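Long-range contact in O-methyltransferase (Saccharopolyspora spinosa, PDB 4CE0), which probably transfers a methyl group from S-adenosylmethionine to the 4'-hydroxyl of the rhamnose in spinosyn biosynthesis, using a bound magnesium ion: residues A[183-188]-A[211-216]. Numbering follows the deposited sequence.
Sequences RLDGDL and IDDYFL. With MG (magnesium ion), chain C; SAH (S-adenosyl-L-homocysteine), chain B.
Asp185, Asp212 and Asp213 converge on one magnesium ion, each lending a single carboxylate oxygen: Asp185 OD1 and Asp212 OD2 lie 2.0 Å from the metal and Asp213 OD2 2.1 Å. Three waters complete the six ligands, two of them donating to further oxygens of Asp185 and Asp213 and the third to Asp187 OD1. The carboxylates of Asp185 and Asp212 are turned 38° from each other, and the shared cation probably offsets the repulsion between their crowded oxygens. In Asp185, chi1 of -156° sets CG anti to the backbone N, beside the carbonyl carbon; OD1 meets the magnesium, and OD2 lies 2.9 Å from O of S-adenosylhomocysteine. Arg183 NH1 donates to that same OD2 over 3.0 Å, reaching it from above the carboxylate plane. The guanidinium also approaches Asp212 OD1 through NH2, a salt bridge whose detail is doubtful because the two atoms are modelled too close; Glu81 and Arg59 extend the charge network. All this sits at the C-terminal ends of the strands of the Rossmann-like methyltransferase sheet, where parallel strands 179-184 and 207-211 end side by side. Asp212 N bonds to Leu184 O at 2.9 Å, one residue beyond the parallel bridge of Leu184 with Ile211, whose side chains lie side by side on one face of the sheet, CD2 against CD1. Farther along, Leu216 crosses Asp187 at about a right angle, its CD2 lying 3.6 Å from Asp187 CB.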
# COMPACT_ATOMS: atom_id res chain seq x y z
N ARG A 183 -12.84 17.76 -8.94
CA ARG A 183 -12.57 17.86 -7.50
C ARG A 183 -11.91 19.20 -7.18
O ARG A 183 -10.89 19.55 -7.77
CB ARG A 183 -11.74 16.68 -7.02
CG ARG A 183 -11.63 16.60 -5.50
CD ARG A 183 -10.89 15.35 -4.99
NE ARG A 183 -11.43 15.14 -3.67
CZ ARG A 183 -11.03 15.77 -2.57
NH1 ARG A 183 -9.95 16.55 -2.59
NH2 ARG A 183 -11.70 15.56 -1.45
N LEU A 184 -12.53 19.97 -6.28
CA LEU A 184 -12.03 21.30 -5.89
C LEU A 184 -11.45 21.21 -4.50
O LEU A 184 -12.14 20.82 -3.54
CB LEU A 184 -13.12 22.34 -5.91
CG LEU A 184 -13.44 23.03 -7.23
CD1 LEU A 184 -13.92 22.05 -8.27
CD2 LEU A 184 -14.49 24.06 -6.96
N ASP A 185 -10.17 21.51 -4.40
CA ASP A 185 -9.52 21.47 -3.11
C ASP A 185 -8.52 22.60 -3.06
O ASP A 185 -7.38 22.42 -2.65
CB ASP A 185 -8.86 20.10 -2.88
CG ASP A 185 -8.66 19.78 -1.40
OD1 ASP A 185 -8.87 20.70 -0.56
OD2 ASP A 185 -8.30 18.61 -1.09
N GLY A 186 -8.93 23.75 -3.56
CA GLY A 186 -8.30 25.02 -3.24
C GLY A 186 -9.20 25.62 -2.18
O GLY A 186 -10.42 25.64 -2.33
N ASP A 187 -8.62 26.07 -1.08
CA ASP A 187 -9.43 26.57 0.02
C ASP A 187 -10.05 27.95 -0.23
O ASP A 187 -11.13 28.25 0.27
CB ASP A 187 -8.56 26.62 1.26
CG ASP A 187 -8.12 25.24 1.72
OD1 ASP A 187 -9.01 24.37 1.90
OD2 ASP A 187 -6.91 25.01 1.87
N LEU A 188 -9.37 28.78 -1.00
CA LEU A 188 -9.76 30.18 -1.10
C LEU A 188 -11.01 30.35 -1.94
O LEU A 188 -11.34 29.51 -2.78
CB LEU A 188 -8.62 30.97 -1.73
CG LEU A 188 -7.23 30.68 -1.15
CD1 LEU A 188 -6.17 31.59 -1.77
CD2 LEU A 188 -7.25 30.86 0.34
N ILE A 211 -16.51 19.14 -3.50
CA ILE A 211 -16.01 20.36 -2.84
C ILE A 211 -15.34 19.92 -1.53
O ILE A 211 -16.02 19.57 -0.57
CB ILE A 211 -17.12 21.34 -2.52
CG1 ILE A 211 -18.03 21.59 -3.73
CG2 ILE A 211 -16.53 22.65 -2.01
CD1 ILE A 211 -17.38 22.40 -4.84
N ASP A 212 -14.02 19.94 -1.47
CA ASP A 212 -13.37 19.27 -0.38
C ASP A 212 -13.60 20.00 0.95
O ASP A 212 -13.62 19.36 1.99
CB ASP A 212 -11.86 19.10 -0.64
CG ASP A 212 -11.20 18.21 0.39
OD1 ASP A 212 -11.39 16.97 0.32
OD2 ASP A 212 -10.50 18.72 1.30
N ASP A 213 -13.76 21.32 0.90
CA ASP A 213 -13.91 22.15 2.10
C ASP A 213 -15.15 23.02 2.02
O ASP A 213 -15.11 24.22 2.34
CB ASP A 213 -12.70 23.07 2.28
CG ASP A 213 -11.45 22.30 2.62
OD1 ASP A 213 -11.26 21.98 3.81
OD2 ASP A 213 -10.70 21.97 1.69
N TYR A 214 -16.26 22.41 1.65
CA TYR A 214 -17.52 23.14 1.53
C TYR A 214 -17.89 23.93 2.78
O TYR A 214 -18.67 24.87 2.68
CB TYR A 214 -18.66 22.17 1.24
CG TYR A 214 -19.98 22.88 1.11
CD1 TYR A 214 -20.15 23.93 0.23
CD2 TYR A 214 -21.07 22.48 1.86
CE1 TYR A 214 -21.39 24.59 0.12
CE2 TYR A 214 -22.31 23.12 1.77
CZ TYR A 214 -22.46 24.17 0.89
OH TYR A 214 -23.68 24.79 0.77
N PHE A 215 -17.37 23.56 3.94
CA PHE A 215 -17.87 24.19 5.18
C PHE A 215 -16.96 25.27 5.66
O PHE A 215 -17.24 25.98 6.61
CB PHE A 215 -18.21 23.15 6.22
CG PHE A 215 -19.17 22.14 5.69
CD1 PHE A 215 -20.42 22.52 5.24
CD2 PHE A 215 -18.81 20.83 5.56
CE1 PHE A 215 -21.26 21.59 4.70
CE2 PHE A 215 -19.66 19.88 5.03
CZ PHE A 215 -20.88 20.25 4.59
N LEU A 216 -15.90 25.44 4.89
CA LEU A 216 -15.01 26.56 5.02
C LEU A 216 -15.76 27.75 4.44
O LEU A 216 -16.19 27.67 3.28
CB LEU A 216 -13.72 26.28 4.22
CG LEU A 216 -12.55 27.25 4.37
CD1 LEU A 216 -11.91 27.05 5.73
CD2 LEU A 216 -11.49 27.10 3.23
MG MG C . -9.39 20.37 1.40
N SAH B . -4.07 16.71 0.03
CA SAH B . -4.95 17.74 -0.55
CB SAH B . -4.27 18.99 -1.06
CG SAH B . -4.95 20.29 -1.48
SD SAH B . -4.03 21.57 -0.58
C SAH B . -5.45 16.95 -1.68
O SAH B . -5.99 17.59 -2.57
OXT SAH B . -5.19 15.61 -1.44
C5' SAH B . -4.38 23.06 -1.58
C4' SAH B . -3.64 23.11 -2.92
O4' SAH B . -4.23 24.06 -3.78
C3' SAH B . -2.17 23.51 -2.83
O3' SAH B . -1.41 22.48 -3.41
C2' SAH B . -2.02 24.85 -3.57
O2' SAH B . -0.78 25.10 -4.28
C1' SAH B . -3.24 24.80 -4.49
N9 SAH B . -3.83 26.11 -4.87
C8 SAH B . -4.70 26.85 -4.10
N7 SAH B . -5.07 27.92 -4.82
C5 SAH B . -4.49 27.87 -6.04
C6 SAH B . -4.52 28.70 -7.15
N6 SAH B . -5.24 29.82 -7.16
N1 SAH B . -3.78 28.38 -8.27
C2 SAH B . -3.03 27.22 -8.32
N3 SAH B . -2.99 26.42 -7.20
C4 SAH B . -3.73 26.71 -6.09
O HOH W 1 -13.10 23.05 -1.78
O HOH W 2 -7.62 19.18 1.80
O HOH W 3 -8.02 21.85 1.91
O HOH W 4 -9.30 20.20 3.67